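Local structure of beta-d-glucoside glucohydrolase (Hypocrea jecorina, 3ZZ1) at residues A[30-35]-A[269-274]; A[57-62]-A[232-237]; A[238-243]-A[249-254]; A[244-249]-A[265-270]. The protein probably hydrolyses terminal, non-reducing beta-D-glucosyl residues with release of beta-D-glucose, as a family 3 glycoside hydrolase of cellulose degradation. All blocks are in the same frame, centred on the assembly; numbering follows the deposited sequence.

Interaction 1: residues A[30-35]-A[269-274]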
loop_
_atom_site.group_PDB
_atom_site.type_symbol
_atom_site.label_atom_id
_atom_site.label_comp_id
_atom_site.label_asym_id
_atom_site.label_seq_id
_atom_site.Cartn_x
_atom_site.Cartn_y
_atom_site.Cartn_z
ATOM N N GLY A 30 -24.929 -12.351 17.045
ATOM C CA GLY A 30 -25.139 -12.286 15.598
ATOM C C GLY A 30 -24.374 -11.149 14.932
ATOM O O GLY A 30 -23.944 -11.273 13.783
ATOM N N ILE A 31 -24.206 -10.046 15.659
ATOM C CA ILE A 31 -23.477 -8.875 15.166
ATOM C C ILE A 31 -21.964 -9.127 15.060
ATOM O O ILE A 31 -21.310 -8.639 14.131
ATOM C CB ILE A 31 -23.785 -7.615 16.036
ATOM C CG1 ILE A 31 -25.256 -7.198 15.858
ATOM C CG2 ILE A 31 -22.853 -6.444 15.684
ATOM C CD1 ILE A 31 -25.709 -6.046 16.746
ATOM N N VAL A 32 -21.421 -9.902 15.995
ATOM C CA VAL A 32 -19.978 -10.134 16.070
ATOM C C VAL A 32 -19.514 -11.420 15.374
ATOM O O VAL A 32 -18.313 -11.624 15.190
ATOM C CB VAL A 32 -19.470 -10.128 17.542
ATOM C CG1 VAL A 32 -19.972 -8.886 18.274
ATOM C CG2 VAL A 32 -19.893 -11.388 18.274
ATOM N N SER A 33 -20.460 -12.276 14.991
ATOM C CA SER A 33 -20.133 -13.583 14.423
ATOM C C SER A 33 -20.503 -13.666 12.946
ATOM O O SER A 33 -21.672 -13.514 12.583
ATOM C CB SER A 33 -20.842 -14.701 15.195
ATOM O OG SER A 33 -20.694 -14.541 16.593
ATOM N N GLY A 34 -19.499 -13.904 12.104
ATOM C CA GLY A 34 -19.719 -14.172 10.683
ATOM C C GLY A 34 -20.558 -15.422 10.461
ATOM O O GLY A 34 -20.441 -16.403 11.206
ATOM N N VAL A 35 -21.406 -15.386 9.435
ATOM C CA VAL A 35 -22.365 -16.473 9.181
ATOM C C VAL A 35 -21.710 -17.771 8.699
ATOM O O VAL A 35 -22.318 -18.843 8.768
ATOM C CB VAL A 35 -23.502 -16.045 8.210
ATOM C CG1 VAL A 35 -24.416 -15.024 8.876
ATOM C CG2 VAL A 35 -22.940 -15.501 6.896
ATOM N N PRO A 269 -22.709 -19.904 18.206
ATOM C CA PRO A 269 -23.201 -20.672 19.355
ATOM C C PRO A 269 -22.132 -20.890 20.429
ATOM O O PRO A 269 -22.450 -20.868 21.621
ATOM C CB PRO A 269 -23.630 -22.009 18.734
ATOM C CG PRO A 269 -23.891 -21.691 17.294
ATOM C CD PRO A 269 -22.857 -20.655 16.944
ATOM N N ALA A 270 -20.879 -21.080 20.013
ATOM C CA ALA A 270 -19.773 -21.256 20.953
ATOM C C ALA A 270 -19.510 -20.000 21.790
ATOM O O ALA A 270 -19.172 -20.106 22.973
ATOM C CB ALA A 270 -18.514 -21.706 20.233
ATOM N N LEU A 271 -19.684 -18.818 21.188
ATOM C CA LEU A 271 -19.577 -17.564 21.935
ATOM C C LEU A 271 -20.741 -17.414 22.914
ATOM O O LEU A 271 -20.541 -17.036 24.071
ATOM C CB LEU A 271 -19.495 -16.343 21.008
ATOM C CG LEU A 271 -19.322 -14.977 21.694
ATOM C CD1 LEU A 271 -18.042 -14.897 22.524
ATOM C CD2 LEU A 271 -19.360 -13.845 20.680
ATOM N N THR A 272 -21.951 -17.709 22.442
ATOM C CA THR A 272 -23.126 -17.781 23.315
ATOM C C THR A 272 -22.837 -18.686 24.517
ATOM O O THR A 272 -23.097 -18.304 25.657
ATOM C CB THR A 272 -24.385 -18.251 22.535
ATOM O OG1 THR A 272 -24.753 -17.246 21.581
ATOM C CG2 THR A 272 -25.569 -18.505 23.473
ATOM N N ASN A 273 -22.268 -19.864 24.249
ATOM C CA ASN A 273 -21.896 -20.819 25.294
ATOM C C ASN A 273 -20.811 -20.304 26.239
ATOM O O ASN A 273 -20.869 -20.556 27.445
ATOM C CB ASN A 273 -21.471 -22.157 24.682
ATOM C CG ASN A 273 -22.634 -22.906 24.040
ATOM O OD1 ASN A 273 -23.803 -22.601 24.289
ATOM N ND2 ASN A 273 -22.313 -23.891 23.204
ATOM N N ALA A 274 -19.831 -19.585 25.691
ATOM C CA ALA A 274 -18.737 -19.018 26.489
ATOM C C ALA A 274 -19.200 -17.887 27.421
ATOM O O ALA A 274 -18.659 -17.720 28.513
ATOM C CB ALA A 274 -17.599 -18.542 25.587
#
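Helix 269-276 meets the end of helix 25-32 through Leu271, which reaches Val32 and comes near Ser33. Pro269 opens the helix; a proline suits this first turn because its nitrogen has no hydrogen to offer, while its carbonyl O accepts the N-H of Asn273 (O to N 2.8 Å). Ala270 O accepts the N-H of Ala274 in the same way. Leu271 turns toward the other segment, CG anti to its own N (chi1 -178°), and sends CD2 onto Val32. Its CD2 lies 3.5 Å from Val32 CG2, closer than usual for two carbons, and the two side chains cross at nearly a right angle, branch against branch. Branched aliphatic groups suit this buried, apolar junction. Ser33 OG is only grazed, at 4.4 Å from Leu271 CD2; its hydroxyl instead bonds back to Val29 O and to Gly268 N, so it joins the end of helix 25-32 to the start of helix 269-276. Thr272 follows and rests on Gln26 and Val29, earlier in helix 25-32. Around this meeting point, Met288, Val289 and Ile292 of helix 282-298 pack against Val32, and Trp267 lies against both Val32 and Ser33.

Interaction 2: residues A[57-62]-A[232-237]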
loop_
_atom_site.group_PDB
_atom_site.type_symbol
_atom_site.label_atom_id
_atom_site.label_comp_id
_atom_site.label_asym_id
_atom_site.label_seq_id
_atom_site.Cartn_x
_atom_site.Cartn_y
_atom_site.Cartn_z
ATOM N N LEU A 57 -24.328 -7.040 7.897
ATOM C CA LEU A 57 -23.175 -6.249 7.462
ATOM C C LEU A 57 -22.470 -6.967 6.318
ATOM O O LEU A 57 -22.200 -8.163 6.406
ATOM C CB LEU A 57 -22.210 -5.987 8.623
ATOM C CG LEU A 57 -21.181 -4.867 8.416
ATOM C CD1 LEU A 57 -21.815 -3.485 8.576
ATOM C CD2 LEU A 57 -20.022 -5.028 9.381
ATOM N N CYS A 58 -22.207 -6.240 5.237
ATOM C CA CYS A 58 -21.629 -6.835 4.039
ATOM C C CYS A 58 -20.182 -6.387 3.874
ATOM O O CYS A 58 -19.904 -5.195 3.692
ATOM C CB CYS A 58 -22.468 -6.490 2.806
ATOM S SG CYS A 58 -21.679 -6.875 1.218
ATOM N N LEU A 59 -19.271 -7.353 3.958
ATOM C CA LEU A 59 -17.838 -7.091 3.880
ATOM C C LEU A 59 -17.275 -7.669 2.589
ATOM O O LEU A 59 -17.536 -8.822 2.260
ATOM C CB LEU A 59 -17.109 -7.687 5.087
ATOM C CG LEU A 59 -17.531 -7.184 6.472
ATOM C CD1 LEU A 59 -18.615 -8.067 7.088
ATOM C CD2 LEU A 59 -16.322 -7.123 7.382
ATOM N N GLN A 60 -16.505 -6.857 1.865
ATOM C CA GLN A 60 -15.945 -7.266 0.577
ATOM C C GLN A 60 -14.503 -6.805 0.406
ATOM O O GLN A 60 -14.130 -5.717 0.847
ATOM C CB GLN A 60 -16.789 -6.700 -0.570
ATOM C CG GLN A 60 -16.652 -7.441 -1.905
ATOM C CD GLN A 60 -17.624 -8.609 -2.045
ATOM O OE1 GLN A 60 -17.716 -9.229 -3.105
ATOM N NE2 GLN A 60 -18.348 -8.908 -0.983
ATOM N N ASP A 61 -13.702 -7.647 -0.242
ATOM C CA ASP A 61 -12.387 -7.253 -0.728
ATOM C C ASP A 61 -12.561 -6.257 -1.881
ATOM O O ASP A 61 -13.622 -6.217 -2.498
ATOM C CB ASP A 61 -11.613 -8.486 -1.205
ATOM C CG ASP A 61 -11.096 -9.335 -0.056
ATOM O OD1 ASP A 61 -10.529 -8.765 0.906
ATOM O OD2 ASP A 61 -11.247 -10.575 -0.122
ATOM N N GLY A 62 -11.561 -5.419 -2.152
ATOM C CA GLY A 62 -10.361 -5.276 -1.341
ATOM C C GLY A 62 -9.713 -3.917 -1.562
ATOM O O GLY A 62 -10.388 -2.961 -1.953
ATOM N N TYR A 232 -13.595 -1.524 15.494
ATOM C CA TYR A 232 -13.592 -2.966 15.756
ATOM C C TYR A 232 -12.495 -3.744 15.038
ATOM O O TYR A 232 -12.096 -3.399 13.919
ATOM C CB TYR A 232 -14.967 -3.588 15.465
ATOM C CG TYR A 232 -15.417 -3.540 14.013
ATOM C CD1 TYR A 232 -16.061 -2.413 13.500
ATOM C CD2 TYR A 232 -15.221 -4.631 13.163
ATOM C CE1 TYR A 232 -16.482 -2.364 12.173
ATOM C CE2 TYR A 232 -15.640 -4.592 11.828
ATOM C CZ TYR A 232 -16.277 -3.455 11.344
ATOM O OH TYR A 232 -16.694 -3.399 10.034
ATOM N N VAL A 233 -12.025 -4.801 15.700
ATOM C CA VAL A 233 -11.023 -5.704 15.148
ATOM C C VAL A 233 -11.698 -6.956 14.599
ATOM O O VAL A 233 -12.387 -7.681 15.330
ATOM C CB VAL A 233 -9.973 -6.127 16.210
ATOM C CG1 VAL A 233 -8.956 -7.099 15.610
ATOM C CG2 VAL A 233 -9.275 -4.902 16.813
ATOM N N MET A 234 -11.499 -7.196 13.307
ATOM C CA MET A 234 -11.942 -8.428 12.674
ATOM C C MET A 234 -10.725 -9.304 12.412
ATOM O O MET A 234 -9.596 -8.809 12.353
ATOM C CB MET A 234 -12.696 -8.137 11.369
ATOM C CG MET A 234 -11.804 -7.831 10.155
ATOM S SD MET A 234 -12.741 -7.466 8.652
ATOM C CE MET A 234 -13.405 -5.848 9.034
ATOM N N THR A 235 -10.960 -10.603 12.271
ATOM C CA THR A 235 -9.902 -11.544 11.928
ATOM C C THR A 235 -9.712 -11.540 10.424
ATOM O O THR A 235 -10.657 -11.277 9.675
ATOM C CB THR A 235 -10.255 -12.999 12.345
ATOM O OG1 THR A 235 -11.448 -13.415 11.671
ATOM C CG2 THR A 235 -10.462 -13.117 13.843
ATOM N N ASP A 236 -8.495 -11.843 9.980
ATOM C CA ASP A 236 -8.290 -12.266 8.601
ATOM C C ASP A 236 -9.049 -13.592 8.470
ATOM O O ASP A 236 -9.559 -14.110 9.465
ATOM C CB ASP A 236 -6.797 -12.408 8.288
ATOM C CG ASP A 236 -6.492 -12.308 6.792
ATOM O OD1 ASP A 236 -7.361 -12.636 5.960
ATOM O OD2 ASP A 236 -5.366 -11.912 6.446
ATOM N N TRP A 237 -9.160 -14.129 7.260
ATOM C CA TRP A 237 -10.119 -15.208 7.014
ATOM C C TRP A 237 -9.693 -16.551 7.615
ATOM O O TRP A 237 -8.772 -17.205 7.127
ATOM C CB TRP A 237 -10.468 -15.293 5.518
ATOM C CG TRP A 237 -11.788 -14.613 5.159
ATOM C CD1 TRP A 237 -12.802 -15.146 4.414
ATOM C CD2 TRP A 237 -12.231 -13.301 5.555
ATOM N NE1 TRP A 237 -13.837 -14.248 4.308
ATOM C CE2 TRP A 237 -13.519 -13.112 5.001
ATOM C CE3 TRP A 237 -11.668 -12.270 6.321
ATOM C CZ2 TRP A 237 -14.250 -11.935 5.187
ATOM C CZ3 TRP A 237 -12.397 -11.096 6.503
ATOM C CH2 TRP A 237 -13.676 -10.943 5.941
#
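Leu59 and Met234 reach toward each other tip to tip, Leu59 CD2 lying 3.6 Å from Met234 CE and 3.8 Å from Met234 SD. A bend at the end of the methionine chain (chi3 72°) turns the methyl carbon toward the leucine, a fit that this flexible side chain can make in buried apolar surroundings. Beside them, Leu57 and Tyr232 approach from opposite directions, and Leu57 CD2 comes to 3.8 Å from Tyr232 OH. That hydroxyl is not left without a polar partner: it is hydrogen-bonded to Gln154 OE1, which fixes the end of the long tyrosine side chain. Side chains alternate along both segments, so Leu57 and Leu59 point toward Tyr232 and Met234, while Cys58 turns elsewhere and forms its disulfide with Cys42. In the next shell, Val108 touches Leu57, Leu59 and Tyr232, while Thr156, Ser199 and Met201 flank Met234. These residues belong to strands 108-109, 154-160 and 199-202, which lie between the two in the sheet. Strands 58-60 and 232-235 are therefore not paired; even the nearest CA atoms, those of Leu59 and Met234, are 10.7 Å apart. Side chains from distant strands meeting inside a curled, mostly parallel sheet are what the interior of a TIM-barrel-like domain is made of, consistent with the N-terminal domain of family 3.

Interaction 3: residues A[238-243]-A[249-254]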
loop_
_atom_site.group_PDB
_atom_site.type_symbol
_atom_site.label_atom_id
_atom_site.label_comp_id
_atom_site.label_asym_id
_atom_site.label_seq_id
_atom_site.Cartn_x
_atom_site.Cartn_y
_atom_site.Cartn_z
ATOM N N ASN A 238 -10.390 -16.941 8.684
ATOM C CA ASN A 238 -10.049 -18.106 9.521
ATOM C C ASN A 238 -8.708 -17.930 10.252
ATOM O O ASN A 238 -7.950 -18.884 10.424
ATOM C CB ASN A 238 -10.095 -19.425 8.723
ATOM C CG ASN A 238 -10.182 -20.664 9.627
ATOM O OD1 ASN A 238 -11.030 -20.741 10.513
ATOM N ND2 ASN A 238 -9.303 -21.635 9.394
ATOM N N ALA A 239 -8.430 -16.696 10.673
ATOM C CA ALA A 239 -7.241 -16.381 11.467
ATOM C C ALA A 239 -7.499 -16.457 12.985
ATOM O O ALA A 239 -6.614 -16.142 13.790
ATOM C CB ALA A 239 -6.699 -15.006 11.077
ATOM N N GLN A 240 -8.707 -16.872 13.364
ATOM C CA GLN A 240 -9.075 -17.062 14.770
ATOM C C GLN A 240 -8.738 -18.486 15.222
ATOM O O GLN A 240 -8.932 -19.440 14.467
ATOM C CB GLN A 240 -10.568 -16.785 14.964
ATOM C CG GLN A 240 -11.037 -16.705 16.417
ATOM C CD GLN A 240 -12.521 -16.402 16.525
ATOM O OE1 GLN A 240 -13.272 -16.584 15.567
ATOM N NE2 GLN A 240 -12.951 -15.931 17.689
ATOM N N HIS A 241 -8.246 -18.630 16.450
ATOM C CA HIS A 241 -7.840 -19.941 16.958
ATOM C C HIS A 241 -8.581 -20.406 18.220
ATOM O O HIS A 241 -8.742 -21.609 18.427
ATOM C CB HIS A 241 -6.317 -20.002 17.145
ATOM C CG HIS A 241 -5.555 -19.892 15.862
ATOM N ND1 HIS A 241 -5.132 -20.991 15.148
ATOM C CD2 HIS A 241 -5.167 -18.808 15.149
ATOM C CE1 HIS A 241 -4.511 -20.592 14.053
ATOM N NE2 HIS A 241 -4.513 -19.271 14.032
ATOM N N THR A 242 -9.035 -19.463 19.045
ATOM C CA THR A 242 -9.822 -19.804 20.238
ATOM C C THR A 242 -11.148 -19.052 20.311
ATOM O O THR A 242 -11.300 -17.978 19.729
ATOM C CB THR A 242 -9.071 -19.490 21.553
ATOM O OG1 THR A 242 -8.790 -18.083 21.606
ATOM C CG2 THR A 242 -7.779 -20.305 21.680
ATOM N N THR A 243 -12.089 -19.615 21.064
ATOM C CA THR A 243 -13.332 -18.933 21.396
ATOM C C THR A 243 -13.089 -17.847 22.446
ATOM O O THR A 243 -13.361 -16.668 22.206
ATOM C CB THR A 243 -14.393 -19.932 21.902
ATOM O OG1 THR A 243 -14.707 -20.855 20.853
ATOM C CG2 THR A 243 -15.675 -19.204 22.347
ATOM N N SER A 249 -8.943 -11.013 24.594
ATOM C CA SER A 249 -7.765 -10.251 24.181
ATOM C C SER A 249 -8.121 -8.948 23.463
ATOM O O SER A 249 -7.280 -8.058 23.341
ATOM C CB SER A 249 -6.849 -11.104 23.305
ATOM O OG SER A 249 -6.233 -12.119 24.073
ATOM N N GLY A 250 -9.361 -8.842 22.991
ATOM C CA GLY A 250 -9.814 -7.653 22.283
ATOM C C GLY A 250 -10.312 -7.862 20.862
ATOM O O GLY A 250 -10.549 -6.887 20.144
ATOM N N LEU A 251 -10.473 -9.120 20.446
ATOM C CA LEU A 251 -11.123 -9.422 19.163
ATOM C C LEU A 251 -12.610 -9.056 19.211
ATOM O O LEU A 251 -13.282 -9.304 20.215
ATOM C CB LEU A 251 -10.957 -10.895 18.787
ATOM C CG LEU A 251 -11.516 -11.319 17.422
ATOM C CD1 LEU A 251 -10.865 -10.524 16.295
ATOM C CD2 LEU A 251 -11.329 -12.805 17.215
ATOM N N ASP A 252 -13.110 -8.479 18.119
ATOM C CA ASP A 252 -14.481 -7.976 18.052
ATOM C C ASP A 252 -15.355 -8.692 17.029
ATOM O O ASP A 252 -16.580 -8.692 17.159
ATOM C CB ASP A 252 -14.482 -6.476 17.738
ATOM C CG ASP A 252 -13.758 -5.657 18.784
ATOM O OD1 ASP A 252 -14.046 -5.837 19.986
ATOM O OD2 ASP A 252 -12.909 -4.826 18.406
ATOM N N MET A 253 -14.732 -9.296 16.014
ATOM C CA MET A 253 -15.479 -9.877 14.904
ATOM C C MET A 253 -14.808 -11.120 14.317
ATOM O O MET A 253 -13.644 -11.091 13.923
ATOM C CB MET A 253 -15.741 -8.831 13.809
ATOM C CG MET A 253 -16.803 -9.258 12.795
ATOM S SD MET A 253 -17.097 -8.075 11.465
ATOM C CE MET A 253 -18.192 -6.913 12.267
ATOM N N SER A 254 -15.573 -12.206 14.268
ATOM C CA SER A 254 -15.107 -13.482 13.760
ATOM C C SER A 254 -15.431 -13.614 12.272
ATOM O O SER A 254 -16.585 -13.840 11.898
ATOM C CB SER A 254 -15.766 -14.612 14.552
ATOM O OG SER A 254 -15.301 -15.872 14.122
#
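The two loops flanking helix 244-249, part of the beta-alpha unit that follows strand 232-235, are joined where Gln240 meets Ser254 and Leu251. Ser254 OG donates to Gln240 OE1 at 2.6 Å, a short bond. The hydroxyl oxygen stands 17° from the amide's carbonyl plane, with a C=O...O angle of 151°, so it approaches fairly straight on from beyond the oxygen. Gln240 gets there by being stretched out: CG is anti to its backbone N (chi1 -170°) and the chain stays extended beyond, as a long amide must to span from one loop to the other. The other end of the amide is held as well, because Gln240 NE2 bonds to Ser246 OG; with both ends engaged, the rotation of the flat group is fixed. Leu251 lies obliquely across the chain, its CD2 packing 3.6 Å from Gln240 NE2 and 4.0 Å from Gln240 CG, and both residues also touch Thr235. Gly250 sets up this return: it ends the helix in a Schellman motif, at a positive phi where a CB would press on the preceding carbonyl. Beyond it, Asp252 accepts from Val233 N and forms salt bridges with Lys224 and Arg284, while Met253 O takes Thr235 N. The returning chain thus runs alongside the outermost strand 232-235 in the same direction, giving a strand, helix and returning chain consistent with the TIM-barrel-like N-terminal domain of family 3.

Interaction 4: residues A[244-249]-A[265-270]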
loop_
_atom_site.group_PDB
_atom_site.type_symbol
_atom_site.label_atom_id
_atom_site.label_comp_id
_atom_site.label_asym_id
_atom_site.label_seq_id
_atom_site.Cartn_x
_atom_site.Cartn_y
_atom_site.Cartn_z
ATOM N N VAL A 244 -12.549 -18.261 23.590
ATOM C CA VAL A 244 -12.459 -17.425 24.787
ATOM C C VAL A 244 -11.295 -16.425 24.799
ATOM O O VAL A 244 -11.513 -15.237 25.042
ATOM C CB VAL A 244 -12.445 -18.303 26.069
ATOM C CG1 VAL A 244 -12.183 -17.465 27.309
ATOM C CG2 VAL A 244 -13.771 -19.049 26.205
ATOM N N GLN A 245 -10.074 -16.896 24.552
ATOM C CA GLN A 245 -8.891 -16.019 24.587
ATOM C C GLN A 245 -8.967 -14.881 23.558
ATOM O O GLN A 245 -8.634 -13.730 23.874
ATOM C CB GLN A 245 -7.582 -16.808 24.414
ATOM C CG GLN A 245 -6.331 -15.942 24.656
ATOM C CD GLN A 245 -5.024 -16.639 24.341
ATOM O OE1 GLN A 245 -4.774 -17.762 24.785
ATOM N NE2 GLN A 245 -4.166 -15.962 23.584
ATOM N N SER A 246 -9.402 -15.202 22.336
ATOM C CA SER A 246 -9.534 -14.192 21.281
ATOM C C SER A 246 -10.485 -13.083 21.745
ATOM O O SER A 246 -10.124 -11.896 21.737
ATOM C CB SER A 246 -9.987 -14.821 19.956
ATOM O OG SER A 246 -11.323 -15.307 20.026
ATOM N N ALA A 247 -11.677 -13.482 22.190
ATOM C CA ALA A 247 -12.659 -12.553 22.758
ATOM C C ALA A 247 -12.059 -11.656 23.855
ATOM O O ALA A 247 -12.150 -10.427 23.779
ATOM C CB ALA A 247 -13.872 -13.325 23.290
ATOM N N ASN A 248 -11.423 -12.270 24.852
ATOM C CA ASN A 248 -10.878 -11.523 25.994
ATOM C C ASN A 248 -9.626 -10.691 25.687
ATOM O O ASN A 248 -9.294 -9.767 26.426
ATOM C CB ASN A 248 -10.639 -12.451 27.193
ATOM C CG ASN A 248 -11.928 -13.064 27.726
ATOM O OD1 ASN A 248 -11.928 -14.188 28.239
ATOM N ND2 ASN A 248 -13.031 -12.335 27.601
ATOM N N SER A 249 -8.943 -11.013 24.594
ATOM C CA SER A 249 -7.765 -10.251 24.181
ATOM C C SER A 249 -8.121 -8.948 23.463
ATOM O O SER A 249 -7.280 -8.058 23.341
ATOM C CB SER A 249 -6.849 -11.104 23.305
ATOM O OG SER A 249 -6.233 -12.119 24.073
ATOM N N ARG A 265 -16.074 -23.081 13.845
ATOM C CA ARG A 265 -16.999 -22.009 14.210
ATOM C C ARG A 265 -16.797 -21.672 15.687
ATOM O O ARG A 265 -17.480 -22.212 16.562
ATOM C CB ARG A 265 -18.459 -22.394 13.918
ATOM C CG ARG A 265 -19.433 -21.204 13.987
ATOM C CD ARG A 265 -20.897 -21.598 13.778
ATOM N NE ARG A 265 -21.179 -22.048 12.412
ATOM C CZ ARG A 265 -21.482 -21.246 11.393
ATOM N NH1 ARG A 265 -21.536 -19.930 11.555
ATOM N NH2 ARG A 265 -21.721 -21.762 10.195
ATOM N N LEU A 266 -15.846 -20.774 15.947
ATOM C CA LEU A 266 -15.386 -20.492 17.305
ATOM C C LEU A 266 -16.275 -19.529 18.071
ATOM O O LEU A 266 -16.326 -19.572 19.296
ATOM C CB LEU A 266 -13.945 -19.984 17.293
ATOM C CG LEU A 266 -12.899 -21.032 16.909
ATOM C CD1 LEU A 266 -11.609 -20.354 16.482
ATOM C CD2 LEU A 266 -12.655 -22.036 18.048
ATOM N N TRP A 267 -16.960 -18.651 17.348
ATOM C CA TRP A 267 -17.976 -17.815 17.960
ATOM C C TRP A 267 -19.360 -18.350 17.584
ATOM O O TRP A 267 -19.540 -19.568 17.520
ATOM C CB TRP A 267 -17.747 -16.338 17.623
ATOM C CG TRP A 267 -16.649 -15.716 18.466
ATOM C CD1 TRP A 267 -15.862 -16.351 19.396
ATOM C CD2 TRP A 267 -16.198 -14.354 18.432
ATOM N NE1 TRP A 267 -14.974 -15.466 19.952
ATOM C CE2 TRP A 267 -15.157 -14.233 19.382
ATOM C CE3 TRP A 267 -16.584 -13.220 17.704
ATOM C CZ2 TRP A 267 -14.487 -13.030 19.609
ATOM C CZ3 TRP A 267 -15.920 -12.021 17.934
ATOM C CH2 TRP A 267 -14.883 -11.936 18.877
ATOM N N GLY A 268 -20.330 -17.477 17.344
ATOM C CA GLY A 268 -21.704 -17.928 17.142
ATOM C C GLY A 268 -22.188 -18.672 18.381
ATOM O O GLY A 268 -22.064 -18.156 19.493
ATOM N N PRO A 269 -22.709 -19.904 18.206
ATOM C CA PRO A 269 -23.201 -20.672 19.355
ATOM C C PRO A 269 -22.132 -20.890 20.429
ATOM O O PRO A 269 -22.450 -20.868 21.621
ATOM C CB PRO A 269 -23.630 -22.009 18.734
ATOM C CG PRO A 269 -23.891 -21.691 17.294
ATOM C CD PRO A 269 -22.857 -20.655 16.944
ATOM N N ALA A 270 -20.879 -21.080 20.013
ATOM C CA ALA A 270 -19.773 -21.256 20.953
ATOM C C ALA A 270 -19.510 -20.000 21.790
ATOM O O ALA A 270 -19.172 -20.106 22.973
ATOM C CB ALA A 270 -18.514 -21.706 20.233
#
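Trp267 projects from the loop before helix 269-276 to the side of helix 244-249, where it meets Ser246 and Ala247. Its CB lies beside Ser33 OG, 3.6 Å away, and with CG anti to the carbonyl carbon (chi1 -78°) the indole is carried toward the helix. On the benzo side, Trp267 CE3 packs against Val32 O. On the pyrrole side, Trp267 NE1 is hydrogen-bonded to Thr243 O, which satisfies the one N-H of a buried, largely apolar ring. Ser246 OG comes within 3.7 Å of Trp267 NE1 without bonding to it; the serine hydroxyl is bonded to Thr242 O, four residues back. In the TIM-barrel-like domain this helix follows strand 232-235, and the large indole packs between it and the start of helix 269-276, with Met288 of helix 282-298 also against the ring. Further out, Trp267 CZ2 meets Ala247, 3.7 Å from both its CA and its CB. The alanine backbone stands at the ring's edge, with Ala247 N in the ring plane, and a small residue permits so close an approach to the helix. At the tip, Trp267 CH2 reaches Leu251 O.

From the N terminus, helix 25-32 comes first, and its end meets helix 269-276, closing interaction 1, the longest loop of the four. Interactions 2 and 3 are nested within that loop, one after the other: interaction 2 spans the barrel interior from strand 58-60 to strand 232-235, and interaction 3 closes the short excursion through helix 244-249. Interaction 4 crosses interaction 3, since segment 249-254 falls between its two segments, with Ser249 shared. It ends on the same part of the chain as interaction 1, sharing Pro269 and Ala270. Backbone bonds from Ser254 to Val32 and Gly34 join interactions 1 and 3, whereas interaction 2 touches interaction 3 alone.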